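Local coordinates for 2-nitropropane dioxygenase (Streptomyces ansochromogenes, PDB 3BW2), which uses bound FMN to oxidise nitroalkanes and probably detoxifies propionate 3-nitronate by oxidative denitrification with molecular oxygen, at residues L37-A42 with V125-F130; R56-T61 with L119-P124; A94-E99 with R305-K310. All coordinates share one frame; numbering follows the deposited sequence.

Interaction 1 (L37-A42 with V125-F130). With FMN (flavin mononucleotide), chain B.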
# COMPACT_ATOMS: atom_id res chain seq x y z
N LEU A 37 -23.50 7.05 0.37
CA LEU A 37 -24.07 6.22 -0.68
C LEU A 37 -24.07 4.77 -0.23
O LEU A 37 -23.01 4.12 -0.19
CB LEU A 37 -23.26 6.35 -1.97
CG LEU A 37 -23.80 5.55 -3.17
CD1 LEU A 37 -25.18 6.08 -3.56
CD2 LEU A 37 -22.84 5.66 -4.34
N GLY A 38 -25.25 4.25 0.13
CA GLY A 38 -25.36 2.87 0.55
C GLY A 38 -25.26 1.96 -0.66
O GLY A 38 -25.57 2.38 -1.78
N PHE A 39 -24.82 0.73 -0.45
CA PHE A 39 -24.67 -0.22 -1.54
C PHE A 39 -25.21 -1.61 -1.22
O PHE A 39 -25.11 -2.09 -0.09
CB PHE A 39 -23.18 -0.38 -1.90
CG PHE A 39 -22.82 0.16 -3.25
CD1 PHE A 39 -22.24 1.41 -3.38
CD2 PHE A 39 -23.06 -0.59 -4.40
CE1 PHE A 39 -21.90 1.92 -4.63
CE2 PHE A 39 -22.72 -0.09 -5.66
CZ PHE A 39 -22.14 1.16 -5.77
N LEU A 40 -25.78 -2.25 -2.24
CA LEU A 40 -26.28 -3.61 -2.11
C LEU A 40 -25.30 -4.46 -2.91
O LEU A 40 -24.71 -3.99 -3.89
CB LEU A 40 -27.68 -3.74 -2.73
CG LEU A 40 -28.87 -3.12 -1.98
CD1 LEU A 40 -30.14 -3.33 -2.80
CD2 LEU A 40 -29.01 -3.77 -0.61
N ALA A 41 -25.11 -5.70 -2.48
CA ALA A 41 -24.19 -6.60 -3.16
C ALA A 41 -25.00 -7.68 -3.86
O ALA A 41 -25.71 -8.44 -3.20
CB ALA A 41 -23.23 -7.23 -2.16
N ALA A 42 -24.90 -7.76 -5.18
CA ALA A 42 -25.63 -8.79 -5.93
C ALA A 42 -24.76 -10.03 -6.13
O ALA A 42 -25.22 -11.05 -6.65
CB ALA A 42 -26.10 -8.22 -7.27
N VAL A 125 -27.17 3.91 -8.96
CA VAL A 125 -25.78 3.58 -9.24
C VAL A 125 -25.55 2.08 -9.34
O VAL A 125 -26.12 1.31 -8.56
CB VAL A 125 -24.85 4.13 -8.13
CG1 VAL A 125 -23.38 3.82 -8.47
CG2 VAL A 125 -25.07 5.63 -7.95
N VAL A 126 -24.73 1.67 -10.30
CA VAL A 126 -24.38 0.26 -10.46
C VAL A 126 -22.86 0.19 -10.61
O VAL A 126 -22.28 0.96 -11.37
CB VAL A 126 -25.03 -0.36 -11.73
CG1 VAL A 126 -24.46 -1.76 -11.97
CG2 VAL A 126 -26.53 -0.45 -11.54
N SER A 127 -22.23 -0.71 -9.87
CA SER A 127 -20.78 -0.87 -9.97
C SER A 127 -20.48 -2.30 -10.39
O SER A 127 -21.28 -3.20 -10.16
CB SER A 127 -20.10 -0.54 -8.64
OG SER A 127 -20.45 -1.46 -7.62
N PHE A 128 -19.32 -2.51 -11.00
CA PHE A 128 -18.93 -3.83 -11.47
C PHE A 128 -17.59 -4.24 -10.87
O PHE A 128 -16.72 -3.40 -10.67
CB PHE A 128 -18.81 -3.82 -13.00
CG PHE A 128 -20.10 -3.51 -13.71
CD1 PHE A 128 -20.93 -4.53 -14.14
CD2 PHE A 128 -20.48 -2.19 -13.93
CE1 PHE A 128 -22.14 -4.24 -14.79
CE2 PHE A 128 -21.68 -1.89 -14.57
CZ PHE A 128 -22.51 -2.92 -15.00
N HIS A 129 -17.44 -5.53 -10.59
CA HIS A 129 -16.21 -6.04 -10.01
C HIS A 129 -15.71 -7.21 -10.85
O HIS A 129 -16.50 -7.92 -11.48
CB HIS A 129 -16.46 -6.50 -8.57
CG HIS A 129 -15.27 -6.31 -7.67
ND1 HIS A 129 -14.64 -7.36 -7.03
CD2 HIS A 129 -14.62 -5.19 -7.29
CE1 HIS A 129 -13.65 -6.89 -6.29
NE2 HIS A 129 -13.61 -5.58 -6.43
N PHE A 130 -14.39 -7.40 -10.86
CA PHE A 130 -13.72 -8.48 -11.60
C PHE A 130 -13.68 -8.25 -13.11
O PHE A 130 -13.75 -9.19 -13.90
CB PHE A 130 -14.39 -9.83 -11.31
CG PHE A 130 -14.36 -10.23 -9.86
CD1 PHE A 130 -13.16 -10.30 -9.17
CD2 PHE A 130 -15.53 -10.58 -9.20
CE1 PHE A 130 -13.12 -10.72 -7.83
CE2 PHE A 130 -15.51 -10.99 -7.87
CZ PHE A 130 -14.30 -11.06 -7.18
N1 FMN B . -16.35 -5.28 -3.62
C2 FMN B . -17.27 -5.52 -4.66
O2 FMN B . -17.22 -4.86 -5.69
N3 FMN B . -18.24 -6.49 -4.52
C4 FMN B . -18.38 -7.26 -3.38
O4 FMN B . -19.28 -8.12 -3.30
C4A FMN B . -17.46 -7.03 -2.31
N5 FMN B . -17.55 -7.75 -1.13
C5A FMN B . -16.69 -7.51 -0.05
C6 FMN B . -16.84 -8.26 1.14
C7 FMN B . -15.98 -8.06 2.28
C7M FMN B . -16.70 -8.28 3.64
C8 FMN B . -14.99 -7.02 2.13
C8M FMN B . -14.49 -6.18 3.31
C9 FMN B . -14.82 -6.28 0.92
C9A FMN B . -15.67 -6.52 -0.18
N10 FMN B . -15.55 -5.79 -1.39
C10 FMN B . -16.45 -6.02 -2.46
C1' FMN B . -14.36 -4.85 -1.63
C2' FMN B . -14.85 -3.41 -1.36
O2' FMN B . -15.49 -2.92 -2.53
C3' FMN B . -13.67 -2.42 -1.06
O3' FMN B . -12.79 -2.48 -2.18
C4' FMN B . -12.87 -2.75 0.21
O4' FMN B . -13.80 -3.02 1.25
C5' FMN B . -11.95 -1.56 0.61
O5' FMN B . -11.18 -1.85 1.81
P FMN B . -11.63 -1.60 3.37
O1P FMN B . -12.38 -0.41 2.88
O2P FMN B . -10.13 -1.62 3.56
O3P FMN B . -12.34 -2.94 3.23

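Interaction 2 (R56-T61 with L119-P124)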
# COMPACT_ATOMS: atom_id res chain seq x y z
N ARG A 56 -36.75 -3.88 -1.16
CA ARG A 56 -36.69 -3.72 0.28
C ARG A 56 -36.08 -2.35 0.62
O ARG A 56 -36.65 -1.58 1.40
CB ARG A 56 -35.82 -4.82 0.88
CG ARG A 56 -35.75 -4.86 2.40
CD ARG A 56 -36.89 -5.69 2.97
NE ARG A 56 -37.83 -4.88 3.73
CZ ARG A 56 -37.53 -4.24 4.86
NH1 ARG A 56 -38.45 -3.52 5.49
NH2 ARG A 56 -36.30 -4.33 5.37
N LEU A 57 -34.93 -2.07 0.03
CA LEU A 57 -34.22 -0.82 0.27
C LEU A 57 -35.01 0.43 -0.13
O LEU A 57 -34.96 1.44 0.57
CB LEU A 57 -32.88 -0.84 -0.47
CG LEU A 57 -31.95 0.34 -0.24
CD1 LEU A 57 -31.70 0.53 1.26
CD2 LEU A 57 -30.65 0.10 -0.98
N ARG A 58 -35.73 0.36 -1.25
CA ARG A 58 -36.52 1.50 -1.69
C ARG A 58 -37.60 1.83 -0.67
O ARG A 58 -38.06 2.96 -0.57
CB ARG A 58 -37.15 1.21 -3.05
CG ARG A 58 -36.16 1.28 -4.21
CD ARG A 58 -36.75 0.67 -5.48
NE ARG A 58 -35.94 0.97 -6.66
CZ ARG A 58 -36.09 0.35 -7.83
NH1 ARG A 58 -37.00 -0.60 -7.97
NH2 ARG A 58 -35.32 0.69 -8.86
N GLY A 59 -37.99 0.82 0.10
CA GLY A 59 -39.00 1.02 1.12
C GLY A 59 -38.36 1.56 2.39
O GLY A 59 -39.05 2.03 3.29
N LEU A 60 -37.03 1.49 2.46
CA LEU A 60 -36.30 1.98 3.62
C LEU A 60 -35.77 3.39 3.40
O LEU A 60 -35.66 4.17 4.34
CB LEU A 60 -35.15 1.04 3.96
CG LEU A 60 -35.60 -0.37 4.36
CD1 LEU A 60 -34.39 -1.26 4.58
CD2 LEU A 60 -36.45 -0.29 5.62
N THR A 61 -35.45 3.72 2.16
CA THR A 61 -34.94 5.06 1.87
C THR A 61 -35.28 5.51 0.45
O THR A 61 -35.41 4.69 -0.46
CB THR A 61 -33.40 5.13 2.04
OG1 THR A 61 -32.95 6.46 1.73
CG2 THR A 61 -32.72 4.14 1.11
N LEU A 119 -31.96 -2.89 -15.80
CA LEU A 119 -32.35 -2.08 -16.94
C LEU A 119 -33.86 -1.89 -16.99
O LEU A 119 -34.35 -0.86 -17.46
CB LEU A 119 -31.86 -2.71 -18.25
CG LEU A 119 -30.36 -2.56 -18.52
CD1 LEU A 119 -29.97 -3.41 -19.72
CD2 LEU A 119 -30.03 -1.09 -18.75
N ASP A 120 -34.61 -2.87 -16.50
CA ASP A 120 -36.06 -2.77 -16.51
C ASP A 120 -36.59 -1.89 -15.38
O ASP A 120 -37.65 -1.27 -15.52
CB ASP A 120 -36.68 -4.17 -16.41
CG ASP A 120 -38.19 -4.13 -16.47
OD1 ASP A 120 -38.73 -3.69 -17.51
OD2 ASP A 120 -38.83 -4.55 -15.49
N ASP A 121 -35.85 -1.82 -14.28
CA ASP A 121 -36.23 -1.01 -13.13
C ASP A 121 -34.95 -0.35 -12.59
O ASP A 121 -34.50 -0.67 -11.49
CB ASP A 121 -36.86 -1.91 -12.06
CG ASP A 121 -37.65 -1.14 -11.03
OD1 ASP A 121 -37.57 0.10 -11.02
OD2 ASP A 121 -38.35 -1.79 -10.22
N PRO A 122 -34.38 0.59 -13.35
CA PRO A 122 -33.15 1.32 -13.03
C PRO A 122 -32.93 1.76 -11.58
O PRO A 122 -33.84 2.22 -10.90
CB PRO A 122 -33.20 2.52 -13.98
CG PRO A 122 -33.94 1.98 -15.16
CD PRO A 122 -35.06 1.21 -14.50
N VAL A 123 -31.68 1.61 -11.13
CA VAL A 123 -31.29 2.05 -9.79
C VAL A 123 -30.35 3.22 -10.03
O VAL A 123 -29.82 3.40 -11.13
CB VAL A 123 -30.58 0.92 -9.01
CG1 VAL A 123 -31.52 -0.27 -8.86
CG2 VAL A 123 -29.29 0.53 -9.70
N PRO A 124 -30.12 4.05 -9.00
CA PRO A 124 -29.23 5.20 -9.15
C PRO A 124 -27.79 4.92 -9.57
O PRO A 124 -27.24 5.61 -10.44
CB PRO A 124 -29.30 5.87 -7.77
CG PRO A 124 -30.67 5.51 -7.30
CD PRO A 124 -30.75 4.05 -7.67

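Interaction 3 (A94-E99 with R305-K310)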
# COMPACT_ATOMS: atom_id res chain seq x y z
N ALA A 94 -14.06 -33.53 6.14
CA ALA A 94 -14.33 -34.50 7.19
C ALA A 94 -14.54 -33.80 8.54
O ALA A 94 -15.49 -34.11 9.26
CB ALA A 94 -13.17 -35.48 7.29
N TRP A 95 -13.67 -32.86 8.87
CA TRP A 95 -13.77 -32.13 10.13
C TRP A 95 -15.08 -31.37 10.27
O TRP A 95 -15.75 -31.48 11.30
CB TRP A 95 -12.59 -31.16 10.28
CG TRP A 95 -12.61 -30.45 11.60
CD1 TRP A 95 -13.01 -29.17 11.84
CD2 TRP A 95 -12.25 -31.00 12.88
NE1 TRP A 95 -12.93 -28.89 13.19
CE2 TRP A 95 -12.47 -30.00 13.84
CE3 TRP A 95 -11.78 -32.26 13.29
CZ2 TRP A 95 -12.22 -30.21 15.21
CZ3 TRP A 95 -11.53 -32.46 14.65
CH2 TRP A 95 -11.76 -31.44 15.59
N TYR A 96 -15.44 -30.61 9.25
CA TYR A 96 -16.68 -29.84 9.29
C TYR A 96 -17.85 -30.72 8.90
O TYR A 96 -18.98 -30.25 8.77
CB TYR A 96 -16.57 -28.63 8.36
CG TYR A 96 -15.65 -27.56 8.90
CD1 TYR A 96 -15.97 -26.85 10.06
CD2 TYR A 96 -14.42 -27.29 8.29
CE1 TYR A 96 -15.11 -25.91 10.60
CE2 TYR A 96 -13.54 -26.34 8.83
CZ TYR A 96 -13.89 -25.66 9.98
OH TYR A 96 -13.02 -24.74 10.53
N GLU A 97 -17.57 -32.01 8.71
CA GLU A 97 -18.59 -33.00 8.36
C GLU A 97 -19.52 -32.55 7.25
O GLU A 97 -20.75 -32.56 7.40
CB GLU A 97 -19.40 -33.38 9.60
CG GLU A 97 -18.54 -33.91 10.74
CD GLU A 97 -19.35 -34.31 11.95
OE1 GLU A 97 -20.06 -33.45 12.51
OE2 GLU A 97 -19.27 -35.49 12.35
N THR A 98 -18.94 -32.15 6.13
CA THR A 98 -19.71 -31.68 4.99
C THR A 98 -18.94 -31.95 3.71
O THR A 98 -17.71 -32.05 3.72
CB THR A 98 -20.02 -30.18 5.11
OG1 THR A 98 -20.84 -29.77 4.02
CG2 THR A 98 -18.73 -29.38 5.12
N GLU A 99 -19.66 -32.07 2.60
CA GLU A 99 -19.06 -32.32 1.30
C GLU A 99 -18.57 -31.02 0.66
O GLU A 99 -19.16 -29.97 0.87
CB GLU A 99 -20.08 -32.97 0.37
CG GLU A 99 -20.52 -34.36 0.79
CD GLU A 99 -19.60 -35.43 0.25
OE1 GLU A 99 -19.51 -35.55 -0.99
OE2 GLU A 99 -18.98 -36.15 1.06
N ARG A 305 -17.02 -23.11 4.63
CA ARG A 305 -17.20 -21.83 5.29
C ARG A 305 -18.55 -21.72 5.99
O ARG A 305 -18.64 -21.14 7.07
CB ARG A 305 -17.03 -20.69 4.29
CG ARG A 305 -15.58 -20.43 3.91
CD ARG A 305 -15.47 -19.32 2.88
NE ARG A 305 -15.78 -19.80 1.54
CZ ARG A 305 -16.06 -19.00 0.52
NH1 ARG A 305 -16.08 -17.68 0.69
NH2 ARG A 305 -16.31 -19.52 -0.67
N LYS A 306 -19.59 -22.29 5.38
CA LYS A 306 -20.92 -22.26 5.99
C LYS A 306 -20.90 -23.05 7.29
O LYS A 306 -21.45 -22.62 8.31
CB LYS A 306 -21.97 -22.89 5.07
CG LYS A 306 -22.31 -22.10 3.81
CD LYS A 306 -23.57 -22.70 3.16
CE LYS A 306 -23.93 -22.00 1.86
NZ LYS A 306 -22.96 -22.31 0.77
N ALA A 307 -20.27 -24.22 7.26
CA ALA A 307 -20.18 -25.06 8.44
C ALA A 307 -19.41 -24.36 9.55
O ALA A 307 -19.82 -24.36 10.71
CB ALA A 307 -19.50 -26.38 8.08
N ALA A 308 -18.28 -23.76 9.19
CA ALA A 308 -17.45 -23.05 10.16
C ALA A 308 -18.23 -21.91 10.80
O ALA A 308 -18.18 -21.72 12.02
CB ALA A 308 -16.20 -22.51 9.47
N ALA A 309 -18.95 -21.16 9.97
CA ALA A 309 -19.75 -20.04 10.46
C ALA A 309 -20.82 -20.54 11.42
O ALA A 309 -21.03 -19.97 12.49
CB ALA A 309 -20.39 -19.30 9.29
N LYS A 310 -21.49 -21.62 11.03
CA LYS A 310 -22.53 -22.21 11.86
C LYS A 310 -21.98 -22.51 13.26
O LYS A 310 -22.64 -22.26 14.26
CB LYS A 310 -23.03 -23.51 11.22
CG LYS A 310 -24.40 -23.99 11.72
CD LYS A 310 -25.51 -23.13 11.13
CE LYS A 310 -26.89 -23.71 11.42
NZ LYS A 310 -27.96 -23.00 10.66

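Interaction 1 (L37-A42 with V125-F130)
F39 has a chi1 of -112°, away from the usual staggered positions, and S127 has OG between its backbone N and carbonyl carbon (chi1 66°); together these torsions bring the F39 ring against S127 inside the TIM barrel. Strands 38-41 and 125-129 are not neighbours in the parallel sheet. Strand 65-70 runs between them, so they meet only through side chains that fill the barrel interior. F39 CE2 lies 3.3 Å from S127 OG, and F39 CZ lies 4.0 Å from V125 CG1. A flat, apolar phenylalanine spans this gap where a short side chain would not. L37 CD2 extends the apolar patch, 4.2 Å from V125 CG2. S127 is small and polar: its OG is hydrogen-bonded to N68 ND2, while N68 OD1 binds FMN, which makes the serine a second-shell residue. Farther along the strand, H129 belongs to the flavin pocket and turns one ring face to the pyrimidine end. With an alanine here, FMN O2 and C2 would probably lose the imidazole surface lying against them, as would the F130 ring, which H129 ND1 covers. H129 CD2 comes within 3.1 Å of FMN O2.

Interaction 2 (R56-T61 with L119-P124)
R58 and D121 come from opposite directions to form a salt bridge, D121 OD2 lying at the guanidinium edge 2.9 Å from R58 NH1. As hydrogen bonds, the two carboxylate contacts are weak: the NH1 bond is bent, and the one from R58 NH2 to D121 OD1 is longer, at 3.2 Å. The guanidinium and carboxylate planes are turned 43° apart, so the two-pronged pairing is twisted rather than flat. R58 NH2 also donates to D121 O at 3.1 Å. That oxygen lies near the guanidinium plane, although the donor stands well above the plane of the carbonyl and misses its lone pairs. One arginine thus holds both the side chain and the backbone of the same aspartate, which its several N-H groups allow. P122 O is close, 2.9 Å from R58 NH2, and V123 CG1 packs beside that nitrogen at 3.9 Å. The reach comes from an R58 chain extended from CG to NE, with CG anti to the carbonyl carbon (chi1 -75°). In the beta/alpha barrel this joins the C-terminal end of helix 47-60 to the turn between helix 111-120 and strand 125-129, on the side of the barrel where helices lead into strands. D121 is the first residue to leave helical geometry, and P122 then restricts the backbone as it turns. D121 OD2 has a second partner in Y51 OH, from the same helix as R58. R58 and V123 both touch F65, and apolar V123 also touches V67 of strand 65-70. At the helix end, L57 O accepts from both L60 N and T61 N.

Interaction 3 (A94-E99 with R305-K310)
Y96 lies along helix 296-311 and touches two consecutive alanines with different parts of its side chain. Its CB meets A307 CB at 3.7 Å, close to the backbone, while farther out Y96 CE1 reaches A308 CB, also at 3.7 Å. The ring is tilted over the alanines, presenting neither a clean face nor a clean edge. It gets there because CG is anti to the carbonyl carbon, beside the backbone N (chi1 -72°), which sends the ring along the helix surface. Alanine suits both positions: with nothing beyond CB, it lets the backbones draw together until the CA atoms of Y96 and A307 are 6.0 Å apart, and Y96 CE1 comes as near to A308 CA as to its methyl group. T98 adds a lighter touch. Its methyl CG2, not its hydroxyl, is the atom that approaches A307 CB, at 4.3 Å. Tyrosine rather than phenylalanine fits because the ring ends in a polar atom that has partners: Y96 OH is hydrogen-bonded to D313 and R281. On one ring face sits the preceding residue, W95, whose CD1 stands 3.9 Å above the plane, over its centre, which probably limits how the tyrosine ring can turn. T98 also rests on P303 and L304, earlier in the same helix. The chain can turn from Y96 to T98, bringing both side chains to bear on A307, because E97 takes a positive phi of 46° and closes helix 90-95 with bonds back into its last turn, the Schellman motif found at the C-terminal ends of helices.

In the fold
Interactions 1 and 2 belong to one part of the barrel. Their centres are 12 Å apart, and they touch where L40 CG of strand 38-41 packs 3.8 Å from L57 CD2 of helix 47-60. Along the chain their segments run 37-42, 56-61, 119-124, 125-130, so interaction 2 is nested within the loop closed by interaction 1: one joins the barrel interior, the other the outer layer. Interaction 3 is peripheral, its centre about 29 Å from that of interaction 1 and 35 Å from that of interaction 2. Segment 94-99 comes between 56-61 and 119-124, whereas 305-310 follows much later, so interaction 3 crosses both and ties an early excursion to a late helix.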